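Local coordinates for protein AxyAgu115A (Amphibacillus xylanus NBRC 15112, PDB 6NPS) that probably removes glucuronic acid side groups from glucuronoxylan, as a family GH115 alpha-glucuronidase, at residues A455-E458 with L459-S462; W489-Q492 with Q493-V497; Q557-Q561 with Q562-A566. The protein carries 3 engineered substitutions. All coordinates share one frame; numbering follows the deposited sequence.

Contact 1 of 3, residues A455-E458 with L459-S462; sequences ATQE and LPLS
Leu-459 follows closely on Gln-457 at the start of the helix, with Leu-459 N 3.4 Å from Gln-457 C. Water 1 accepts from Leu-459 N at 2.9 Å and donates to Thr-456 O. It thus links the first turn of helix 458-469 to the loop that leads into it. The side chain of Leu-459 packs on Trp-489 of helix 482-494.

Pro-460 follows and has no backbone N-H to give. Its ring instead packs back on Gln-457, with CD 3.3 Å from Gln-457 O. The ring also touches Leu-428 and Ile-431 of helix 428-440.

Leu-461 makes the first backbone bond of the helix. Its N donates to Gln-457 O at 2.9 Å, almost in line with the carbonyl (C=O...N 166°). Its CB also rests near that oxygen.

Ser-462 bonds twice to one atom. Its N reaches Glu-458 O at 2.9 Å, and its OG donates to the same oxygen at 2.8 Å. The two donors come from opposite faces of the carbonyl plane. OG sits beside its own backbone N, anti to the carbonyl carbon (chi1 -66°), and this turns it back down the helix toward Glu-458. OG also has a weak hydrogen bond with Trp-489 NE1. With an alanine here, Glu-458 O is likely to keep only the backbone donor of these two, and the indole N-H would probably lose its serine partner.

Before the helix, the Glu-458 chain bends at chi2 (86°), which brings OE2 within a weak bond of Thr-456 N. Gln-457 is the N-cap residue. The arrangement is a helix N-terminus with proline in the first turn, following strand 446-450 of the parallel eight-stranded sheet in the TIM-barrel-clan domain of GH115.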
ATOM      1  N   ALA A 455      -2.412 -35.168  13.437  1.00 37.24           N
ATOM      2  CA  ALA A 455      -1.422 -34.535  14.312  1.00 43.36           C
ATOM      3  C   ALA A 455      -1.758 -33.112  14.756  1.00 39.16           C
ATOM      4  O   ALA A 455      -2.206 -32.289  13.962  1.00 35.89           O
ATOM      5  CB  ALA A 455      -0.053 -34.557  13.638  1.00 41.42           C
ATOM      6  N   THR A 456      -1.495 -32.825  16.045  1.00 35.70           N
ATOM      7  CA  THR A 456      -1.829 -31.602  16.782  1.00 33.49           C
ATOM      8  C   THR A 456      -3.327 -31.449  17.034  1.00 32.40           C
ATOM      9  O   THR A 456      -3.735 -30.546  17.775  1.00 32.87           O
ATOM     10  CB  THR A 456      -1.308 -30.310  16.108  1.00 34.61           C
ATOM     11  OG1 THR A 456      -2.188 -29.911  15.054  1.00 35.94           O
ATOM     12  CG2 THR A 456       0.102 -30.529  15.529  1.00 35.64           C
ATOM     13  N   GLN A 457      -4.157 -32.344  16.510  1.00 34.96           N
ATOM     14  CA  GLN A 457      -5.581 -32.277  16.826  1.00 33.33           C
ATOM     15  C   GLN A 457      -5.980 -33.131  18.033  1.00 32.23           C
ATOM     16  O   GLN A 457      -7.175 -33.333  18.248  1.00 30.35           O
ATOM     17  CB  GLN A 457      -6.426 -32.688  15.606  1.00 40.96           C
ATOM     18  CG  GLN A 457      -6.051 -31.990  14.301  1.00 50.57           C
ATOM     19  CD  GLN A 457      -6.381 -30.497  14.325  1.00 56.96           C
ATOM     20  OE1 GLN A 457      -7.092 -30.027  15.209  1.00 63.69           O
ATOM     21  NE2 GLN A 457      -5.863 -29.758  13.361  1.00 51.84           N
ATOM     22  N   GLU A 458      -5.028 -33.598  18.838  1.00 33.51           N
ATOM     23  CA  GLU A 458      -5.351 -34.592  19.862  1.00 35.44           C
ATOM     24  C   GLU A 458      -6.247 -34.021  20.958  1.00 33.78           C
ATOM     25  O   GLU A 458      -7.160 -34.704  21.417  1.00 33.95           O
ATOM     26  CB  GLU A 458      -4.076 -35.177  20.476  1.00 37.33           C
ATOM     27  CG  GLU A 458      -3.198 -35.968  19.505  1.00 39.62           C
ATOM     28  CD  GLU A 458      -2.220 -35.079  18.713  1.00 51.56           C
ATOM     29  OE1 GLU A 458      -2.215 -33.839  18.922  1.00 50.07           O
ATOM     30  OE2 GLU A 458      -1.462 -35.626  17.875  1.00 57.83           O
ATOM     31  N   LEU A 459      -6.021 -32.769  21.403  1.00 31.03           N
ATOM     32  CA  LEU A 459      -6.906 -32.233  22.444  1.00 31.86           C
ATOM     33  C   LEU A 459      -8.339 -32.052  21.942  1.00 27.48           C
ATOM     34  O   LEU A 459      -9.268 -32.569  22.583  1.00 30.14           O
ATOM     35  CB  LEU A 459      -6.343 -30.910  22.994  1.00 33.63           C
ATOM     36  CG  LEU A 459      -7.288 -30.137  23.922  1.00 34.11           C
ATOM     37  CD1 LEU A 459      -7.401 -30.911  25.225  1.00 36.63           C
ATOM     38  CD2 LEU A 459      -6.787 -28.727  24.218  1.00 36.44           C
ATOM     39  N   PRO A 460      -8.602 -31.359  20.825  1.00 26.48           N
ATOM     40  CA  PRO A 460     -10.008 -31.209  20.407  1.00 26.51           C
ATOM     41  C   PRO A 460     -10.641 -32.517  19.916  1.00 30.50           C
ATOM     42  O   PRO A 460     -11.860 -32.683  20.073  1.00 27.57           O
ATOM     43  CB  PRO A 460      -9.942 -30.141  19.309  1.00 25.79           C
ATOM     44  CG  PRO A 460      -8.570 -30.194  18.791  1.00 30.27           C
ATOM     45  CD  PRO A 460      -7.686 -30.604  19.970  1.00 26.53           C
ATOM     46  N   LEU A 461      -9.858 -33.453  19.380  1.00 26.93           N
ATOM     47  CA  LEU A 461     -10.410 -34.766  19.031  1.00 29.01           C
ATOM     48  C   LEU A 461     -10.805 -35.544  20.284  1.00 31.11           C
ATOM     49  O   LEU A 461     -11.855 -36.192  20.323  1.00 32.26           O
ATOM     50  CB  LEU A 461      -9.396 -35.561  18.180  1.00 26.57           C
ATOM     51  CG  LEU A 461      -9.841 -37.015  17.835  1.00 28.81           C
ATOM     52  CD1 LEU A 461     -11.144 -36.967  17.035  1.00 28.16           C
ATOM     53  CD2 LEU A 461      -8.734 -37.783  17.082  1.00 30.50           C
ATOM     54  N   SER A 462      -9.958 -35.520  21.316  1.00 32.44           N
ATOM     55  CA  SER A 462     -10.307 -36.178  22.571  1.00 33.20           C
ATOM     56  C   SER A 462     -11.614 -35.596  23.119  1.00 28.52           C
ATOM     57  O   SER A 462     -12.507 -36.333  23.556  1.00 30.40           O
ATOM     58  CB  SER A 462      -9.153 -36.015  23.583  1.00 34.91           C
ATOM     59  OG  SER A 462      -7.952 -36.695  23.214  1.00 35.91           O
TER
HETATM   60  O   HOH W   1      -4.037 -30.908  20.422  1.00 36.09           O

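Contact 2 of 3, residues W489-Q492 with Q493-V497; sequences WIEQ and QFAGV
Trp-489 and Gln-493 meet one helical turn apart, with the glutamine lying over one face of the indole. Gln-493 CG stands 3.9 Å from the centroid of the six-membered ring and only 2° off its normal, a CH-pi contact. Gln-493 NE2 lies over the same ring system, offset toward the rim and closest to NE1 and CE2 of Trp-489, 3.4 Å above the plane. The amide is inclined to the indole, with 47° between the planes. The glutamine reaches this place because CG stands beside its backbone N (chi1 -41°) and the chain bends again at chi2. Trp-489 O takes the regular helical bond from Gln-493 N at 3.1 Å and a weak one from Gln-493 NE2. The other end of the amide, Gln-493 OE1, hydrogen-bonds to Ser-137 OG.

Ile-490 O accepts from Phe-494 N at 2.8 Å. Its CG2 meets Phe-494 CD2 at 4.1 Å, a light apolar contact. Beyond the segments Ile-490 packs on helix 500-519.

Glu-491 O receives a weak bond from Ala-495 N at 2.9 Å. Its carboxylate oxygen OE1 passes 3.9 Å from Ala-495 CB, while OE2 forms a salt bridge with Lys-503.

Gln-492 lies alongside Gln-493. Its OE1 accepts a weak bond from Gln-493 NE2 at 3.3 Å. Its own NE2 hydrogen-bonds to a glycerol, probably from the crystallisation liquor.

The arrangement is the C-terminal end of an alpha-helix, with an i to i+4 CH-pi contact of Gln-493 on Trp-489 on its buried side, in the GH115 domain.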
ATOM      1  N   TRP A 489      -7.443 -33.324  30.880  1.00 31.42           N
ATOM      2  CA  TRP A 489      -6.672 -33.880  29.779  1.00 33.24           C
ATOM      3  C   TRP A 489      -5.171 -33.709  30.035  1.00 36.41           C
ATOM      4  O   TRP A 489      -4.386 -34.614  29.743  1.00 34.24           O
ATOM      5  CB  TRP A 489      -7.100 -33.201  28.479  1.00 33.44           C
ATOM      6  CG  TRP A 489      -6.512 -33.747  27.220  1.00 32.59           C
ATOM      7  CD1 TRP A 489      -7.044 -34.754  26.412  1.00 33.51           C
ATOM      8  CD2 TRP A 489      -5.330 -33.274  26.553  1.00 33.52           C
ATOM      9  NE1 TRP A 489      -6.233 -34.933  25.309  1.00 32.92           N
ATOM     10  CE2 TRP A 489      -5.181 -34.045  25.369  1.00 31.27           C
ATOM     11  CE3 TRP A 489      -4.377 -32.267  26.845  1.00 32.82           C
ATOM     12  CZ2 TRP A 489      -4.111 -33.853  24.482  1.00 31.61           C
ATOM     13  CZ3 TRP A 489      -3.311 -32.090  25.985  1.00 30.90           C
ATOM     14  CH2 TRP A 489      -3.184 -32.874  24.806  1.00 34.09           C
ATOM     15  N   ILE A 490      -4.763 -32.560  30.589  1.00 34.07           N
ATOM     16  CA  ILE A 490      -3.352 -32.351  30.948  1.00 31.90           C
ATOM     17  C   ILE A 490      -2.895 -33.371  31.991  1.00 33.19           C
ATOM     18  O   ILE A 490      -1.806 -33.945  31.888  1.00 37.28           O
ATOM     19  CB  ILE A 490      -3.153 -30.906  31.439  1.00 34.83           C
ATOM     20  CG1 ILE A 490      -3.302 -29.970  30.260  1.00 31.75           C
ATOM     21  CG2 ILE A 490      -1.770 -30.730  32.150  1.00 33.88           C
ATOM     22  CD1 ILE A 490      -3.623 -28.529  30.675  1.00 31.99           C
ATOM     23  N   GLU A 491      -3.730 -33.635  32.999  1.00 35.20           N
ATOM     24  CA  GLU A 491      -3.383 -34.629  34.012  1.00 41.74           C
ATOM     25  C   GLU A 491      -3.185 -36.006  33.389  1.00 40.52           C
ATOM     26  O   GLU A 491      -2.280 -36.760  33.783  1.00 39.84           O
ATOM     27  CB  GLU A 491      -4.484 -34.690  35.069  1.00 52.14           C
ATOM     28  CG  GLU A 491      -4.090 -35.453  36.314  1.00 67.73           C
ATOM     29  CD  GLU A 491      -3.054 -34.701  37.115  1.00 77.39           C
ATOM     30  OE1 GLU A 491      -2.191 -35.344  37.759  1.00 82.48           O
ATOM     31  OE2 GLU A 491      -3.102 -33.455  37.081  1.00 78.36           O
ATOM     32  N   GLN A 492      -4.039 -36.350  32.422  1.00 38.43           N
ATOM     33  CA  GLN A 492      -3.976 -37.647  31.746  1.00 39.61           C
ATOM     34  C   GLN A 492      -2.678 -37.811  30.959  1.00 37.79           C
ATOM     35  O   GLN A 492      -2.093 -38.897  30.938  1.00 39.41           O
ATOM     36  CB  GLN A 492      -5.197 -37.777  30.840  1.00 40.02           C
ATOM     37  CG  GLN A 492      -5.383 -39.069  30.088  1.00 51.80           C
ATOM     38  CD  GLN A 492      -6.713 -39.042  29.310  1.00 59.40           C
ATOM     39  OE1 GLN A 492      -6.864 -38.295  28.330  1.00 63.16           O
ATOM     40  NE2 GLN A 492      -7.687 -39.817  29.776  1.00 56.20           N
ATOM     41  N   GLN A 493      -2.198 -36.744  30.304  1.00 35.98           N
ATOM     42  CA  GLN A 493      -0.927 -36.834  29.592  1.00 35.94           C
ATOM     43  C   GLN A 493       0.295 -36.657  30.497  1.00 41.32           C
ATOM     44  O   GLN A 493       1.351 -37.210  30.193  1.00 42.17           O
ATOM     45  CB  GLN A 493      -0.835 -35.790  28.481  1.00 33.40           C
ATOM     46  CG  GLN A 493      -2.075 -35.555  27.667  1.00 38.67           C
ATOM     47  CD  GLN A 493      -2.789 -36.821  27.286  1.00 41.31           C
ATOM     48  OE1 GLN A 493      -2.150 -37.833  26.982  1.00 40.57           O
ATOM     49  NE2 GLN A 493      -4.131 -36.785  27.311  1.00 38.70           N
ATOM     50  N   PHE A 494       0.214 -35.852  31.565  1.00 37.67           N
ATOM     51  CA  PHE A 494       1.432 -35.392  32.234  1.00 34.84           C
ATOM     52  C   PHE A 494       1.473 -35.721  33.729  1.00 41.30           C
ATOM     53  O   PHE A 494       2.334 -35.195  34.444  1.00 38.18           O
ATOM     54  CB  PHE A 494       1.618 -33.897  32.008  1.00 30.67           C
ATOM     55  CG  PHE A 494       1.866 -33.559  30.575  1.00 30.68           C
ATOM     56  CD1 PHE A 494       2.990 -34.057  29.925  1.00 33.71           C
ATOM     57  CD2 PHE A 494       0.972 -32.784  29.856  1.00 32.93           C
ATOM     58  CE1 PHE A 494       3.213 -33.776  28.563  1.00 34.87           C
ATOM     59  CE2 PHE A 494       1.198 -32.509  28.475  1.00 33.63           C
ATOM     60  CZ  PHE A 494       2.313 -33.013  27.854  1.00 34.36           C
ATOM     61  N   ALA A 495       0.600 -36.610  34.210  1.00 43.56           N
ATOM     62  CA  ALA A 495       0.692 -37.070  35.592  1.00 47.99           C
ATOM     63  C   ALA A 495       2.091 -37.599  35.869  1.00 49.60           C
ATOM     64  O   ALA A 495       2.627 -38.397  35.099  1.00 47.96           O
ATOM     65  CB  ALA A 495      -0.340 -38.166  35.859  1.00 45.86           C
ATOM     66  N   GLY A 496       2.699 -37.130  36.956  1.00 50.79           N
ATOM     67  CA  GLY A 496       4.029 -37.585  37.290  1.00 56.67           C
ATOM     68  C   GLY A 496       5.140 -36.917  36.514  1.00 58.47           C
ATOM     69  O   GLY A 496       6.309 -37.069  36.887  1.00 60.96           O
ATOM     70  N   VAL A 497       4.821 -36.185  35.451  1.00 53.34           N
ATOM     71  CA  VAL A 497       5.819 -35.436  34.698  1.00 47.16           C
ATOM     72  C   VAL A 497       5.982 -34.028  35.253  1.00 45.12           C
ATOM     73  O   VAL A 497       7.097 -33.540  35.473  1.00 46.05           O
ATOM     74  CB  VAL A 497       5.411 -35.390  33.210  1.00 44.85           C
ATOM     75  CG1 VAL A 497       6.475 -34.676  32.414  1.00 43.79           C
ATOM     76  CG2 VAL A 497       5.125 -36.788  32.669  1.00 44.94           C
TER

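Contact 3 of 3, residues Q557-Q561 with Q562-A566; sequences QEVDQ and QHFTA
Asp-560 reaches across a tight turn to His-563. At its CB the chain is set by chi1 of 65°, which places CG between the backbone N and the carbonyl carbon. This folds the carboxylate forward over the residues that follow. CG comes to the edge of the imidazole, in its plane, 3.2 Å from His-563 ND1. That nitrogen is 2.8 Å from both OD1 and OD2 of Asp-560. OD1 is the busier oxygen. It lies 3.2 Å from Gln-562 CB, and it accepts weak bonds from His-563 N and from His-563 ND1. OD2, at the tip, takes the straighter bond from His-563 ND1, with an N-H...O angle of 163°. The bond uses the syn lone pair of OD2, and OD2 lies close to the imidazole plane. The carboxylate itself stands almost perpendicular to that ring (89°).

This is a His-carboxylate hydrogen bond in the turn connecting two consecutive helices, 537-558 and 564-596. His-563 is the N-cap residue of the second helix. The backbone repeats the link, as His-563 N also donates to Asp-560 O at 3.1 Å.

Val-559 is the first residue to leave the first helix. Its CG1 meets the edge of the Phe-564 ring, 3.6 Å from CD1, and its CG2 touches His-563 CB at 4.0 Å. The Phe-564 ring also packs edge-to-face with Tyr-556. Gln-561 O takes a weak bond from Phe-564 N. Water 2 lies 2.8 Å from Gln-561 O and accepts from Thr-565 N at 2.7 Å.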
ATOM      1  N   GLN A 557      12.670 -26.790  28.934  1.00 35.15           N
ATOM      2  CA  GLN A 557      13.890 -27.088  29.662  1.00 37.06           C
ATOM      3  C   GLN A 557      13.645 -27.925  30.908  1.00 39.71           C
ATOM      4  O   GLN A 557      14.553 -28.632  31.362  1.00 46.21           O
ATOM      5  CB  GLN A 557      14.643 -25.855  30.064  1.00 48.86           C
ATOM      6  CG  GLN A 557      16.085 -26.302  30.091  1.00 73.76           C
ATOM      7  CD  GLN A 557      17.026 -25.293  30.673  1.00 88.23           C
ATOM      8  OE1 GLN A 557      17.186 -25.202  31.894  1.00 96.49           O
ATOM      9  NE2 GLN A 557      17.620 -24.478  29.809  1.00 88.61           N
ATOM     10  N   GLU A 558      12.453 -27.849  31.503  1.00 39.91           N
ATOM     11  CA  GLU A 558      12.206 -28.607  32.747  1.00 43.47           C
ATOM     12  C   GLU A 558      11.759 -30.050  32.511  1.00 41.70           C
ATOM     13  O   GLU A 558      12.073 -30.923  33.324  1.00 40.61           O
ATOM     14  CB  GLU A 558      11.178 -27.877  33.612  1.00 45.74           C
ATOM     15  CG  GLU A 558      11.767 -26.609  34.226  1.00 59.05           C
ATOM     16  CD  GLU A 558      10.712 -25.571  34.580  1.00 75.57           C
ATOM     17  OE1 GLU A 558      11.091 -24.395  34.798  1.00 81.73           O
ATOM     18  OE2 GLU A 558       9.514 -25.932  34.653  1.00 80.75           O
ATOM     19  N   VAL A 559      11.043 -30.340  31.422  1.00 36.85           N
ATOM     20  CA  VAL A 559      10.554 -31.709  31.218  1.00 35.35           C
ATOM     21  C   VAL A 559      11.720 -32.688  31.147  1.00 40.25           C
ATOM     22  O   VAL A 559      12.776 -32.386  30.587  1.00 44.59           O
ATOM     23  CB  VAL A 559       9.665 -31.792  29.963  1.00 34.72           C
ATOM     24  CG1 VAL A 559      10.472 -31.519  28.689  1.00 36.06           C
ATOM     25  CG2 VAL A 559       8.926 -33.172  29.893  1.00 34.78           C
ATOM     26  N   ASP A 560      11.552 -33.859  31.751  1.00 46.74           N
ATOM     27  CA  ASP A 560      12.601 -34.873  31.704  1.00 57.90           C
ATOM     28  C   ASP A 560      12.681 -35.514  30.315  1.00 56.11           C
ATOM     29  O   ASP A 560      11.739 -35.454  29.516  1.00 57.17           O
ATOM     30  CB  ASP A 560      12.363 -35.946  32.766  1.00 69.49           C
ATOM     31  CG  ASP A 560      11.093 -36.728  32.514  1.00 83.16           C
ATOM     32  OD1 ASP A 560      11.163 -37.738  31.787  1.00 88.62           O
ATOM     33  OD2 ASP A 560      10.024 -36.325  33.022  1.00 87.86           O
ATOM     34  N   GLN A 561      13.827 -36.153  30.044  1.00 54.28           N
ATOM     35  CA  GLN A 561      14.109 -36.743  28.729  1.00 52.27           C
ATOM     36  C   GLN A 561      13.041 -37.742  28.304  1.00 51.27           C
ATOM     37  O   GLN A 561      12.661 -37.791  27.128  1.00 50.23           O
ATOM     38  CB  GLN A 561      15.460 -37.447  28.774  1.00 66.48           C
ATOM     39  CG  GLN A 561      15.463 -38.480  29.896  1.00 82.65           C
ATOM     40  CD  GLN A 561      16.826 -38.871  30.383  1.00 95.06           C
ATOM     41  OE1 GLN A 561      17.639 -39.462  29.668  1.00 94.11           O
ATOM     42  NE2 GLN A 561      17.107 -38.479  31.604  1.00101.22           N
ATOM     43  N   GLN A 562      12.567 -38.571  29.244  1.00 48.64           N
ATOM     44  CA  GLN A 562      11.611 -39.619  28.936  1.00 54.24           C
ATOM     45  C   GLN A 562      10.293 -39.045  28.439  1.00 47.19           C
ATOM     46  O   GLN A 562       9.592 -39.692  27.665  1.00 49.71           O
ATOM     47  CB  GLN A 562      11.391 -40.476  30.188  1.00 68.54           C
ATOM     48  CG  GLN A 562      10.923 -41.881  29.907  1.00 85.79           C
ATOM     49  CD  GLN A 562      10.986 -42.795  31.124  1.00100.35           C
ATOM     50  OE1 GLN A 562      11.216 -42.346  32.251  1.00103.39           O
ATOM     51  NE2 GLN A 562      10.754 -44.089  30.900  1.00105.58           N
ATOM     52  N   HIS A 563       9.927 -37.840  28.861  1.00 40.40           N
ATOM     53  CA  HIS A 563       8.621 -37.315  28.506  1.00 37.40           C
ATOM     54  C   HIS A 563       8.723 -36.129  27.569  1.00 35.62           C
ATOM     55  O   HIS A 563       7.700 -35.500  27.265  1.00 36.98           O
ATOM     56  CB  HIS A 563       7.841 -36.971  29.783  1.00 41.91           C
ATOM     57  CG  HIS A 563       7.666 -38.139  30.712  1.00 46.12           C
ATOM     58  ND1 HIS A 563       8.428 -38.303  31.853  1.00 46.54           N
ATOM     59  CD2 HIS A 563       6.827 -39.206  30.663  1.00 45.76           C
ATOM     60  CE1 HIS A 563       8.067 -39.418  32.467  1.00 47.86           C
ATOM     61  NE2 HIS A 563       7.102 -39.989  31.764  1.00 49.39           N
ATOM     62  N   PHE A 564       9.935 -35.823  27.082  1.00 38.93           N
ATOM     63  CA  PHE A 564      10.121 -34.683  26.184  1.00 39.46           C
ATOM     64  C   PHE A 564       9.283 -34.812  24.919  1.00 36.54           C
ATOM     65  O   PHE A 564       8.644 -33.842  24.490  1.00 38.11           O
ATOM     66  CB  PHE A 564      11.602 -34.517  25.818  1.00 38.66           C
ATOM     67  CG  PHE A 564      11.866 -33.356  24.912  1.00 41.07           C
ATOM     68  CD1 PHE A 564      11.968 -32.062  25.421  1.00 42.96           C
ATOM     69  CD2 PHE A 564      12.025 -33.551  23.542  1.00 43.22           C
ATOM     70  CE1 PHE A 564      12.206 -30.984  24.591  1.00 41.22           C
ATOM     71  CE2 PHE A 564      12.281 -32.463  22.694  1.00 42.98           C
ATOM     72  CZ  PHE A 564      12.365 -31.190  23.210  1.00 40.99           C
ATOM     73  N   THR A 565       9.287 -35.991  24.293  1.00 39.26           N
ATOM     74  CA  THR A 565       8.595 -36.148  23.015  1.00 41.09           C
ATOM     75  C   THR A 565       7.113 -35.787  23.131  1.00 36.62           C
ATOM     76  O   THR A 565       6.563 -35.090  22.269  1.00 37.46           O
ATOM     77  CB  THR A 565       8.766 -37.596  22.501  1.00 49.36           C
ATOM     78  OG1 THR A 565      10.124 -37.806  22.085  1.00 53.40           O
ATOM     79  CG2 THR A 565       7.863 -37.851  21.327  1.00 51.00           C
ATOM     80  N   ALA A 566       6.460 -36.244  24.201  1.00 32.64           N
ATOM     81  CA  ALA A 566       5.052 -35.924  24.429  1.00 36.50           C
ATOM     82  C   ALA A 566       4.841 -34.445  24.706  1.00 31.52           C
ATOM     83  O   ALA A 566       3.916 -33.840  24.167  1.00 33.69           O
ATOM     84  CB  ALA A 566       4.505 -36.781  25.584  1.00 36.89           C
TER
HETATM   85  O   HOH W   2      10.753 -38.128  25.083  1.00 56.14           O

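Overall arrangement
The contacts come in series along the chain: 455-462, then 489-497, then 557-566. They mark the start of helix 458-469, the end of helix 482-494, and the junction of helices 537-558 and 564-596. Contacts 1 and 2 lie 15 Å apart between centres and touch through helices 458-469 and 482-494. Contacts 2 and 3 lie 12 Å apart between centres and meet where Val-497 touches His-563 and Val-559. Contacts 1 and 3 do not touch; their nearest atoms are about 8 Å apart. Contact 2 touches both the buried contact 1 and the surface contact 3, so helix 482-494 packs between helix 458-469 and the turn before helix 564-596.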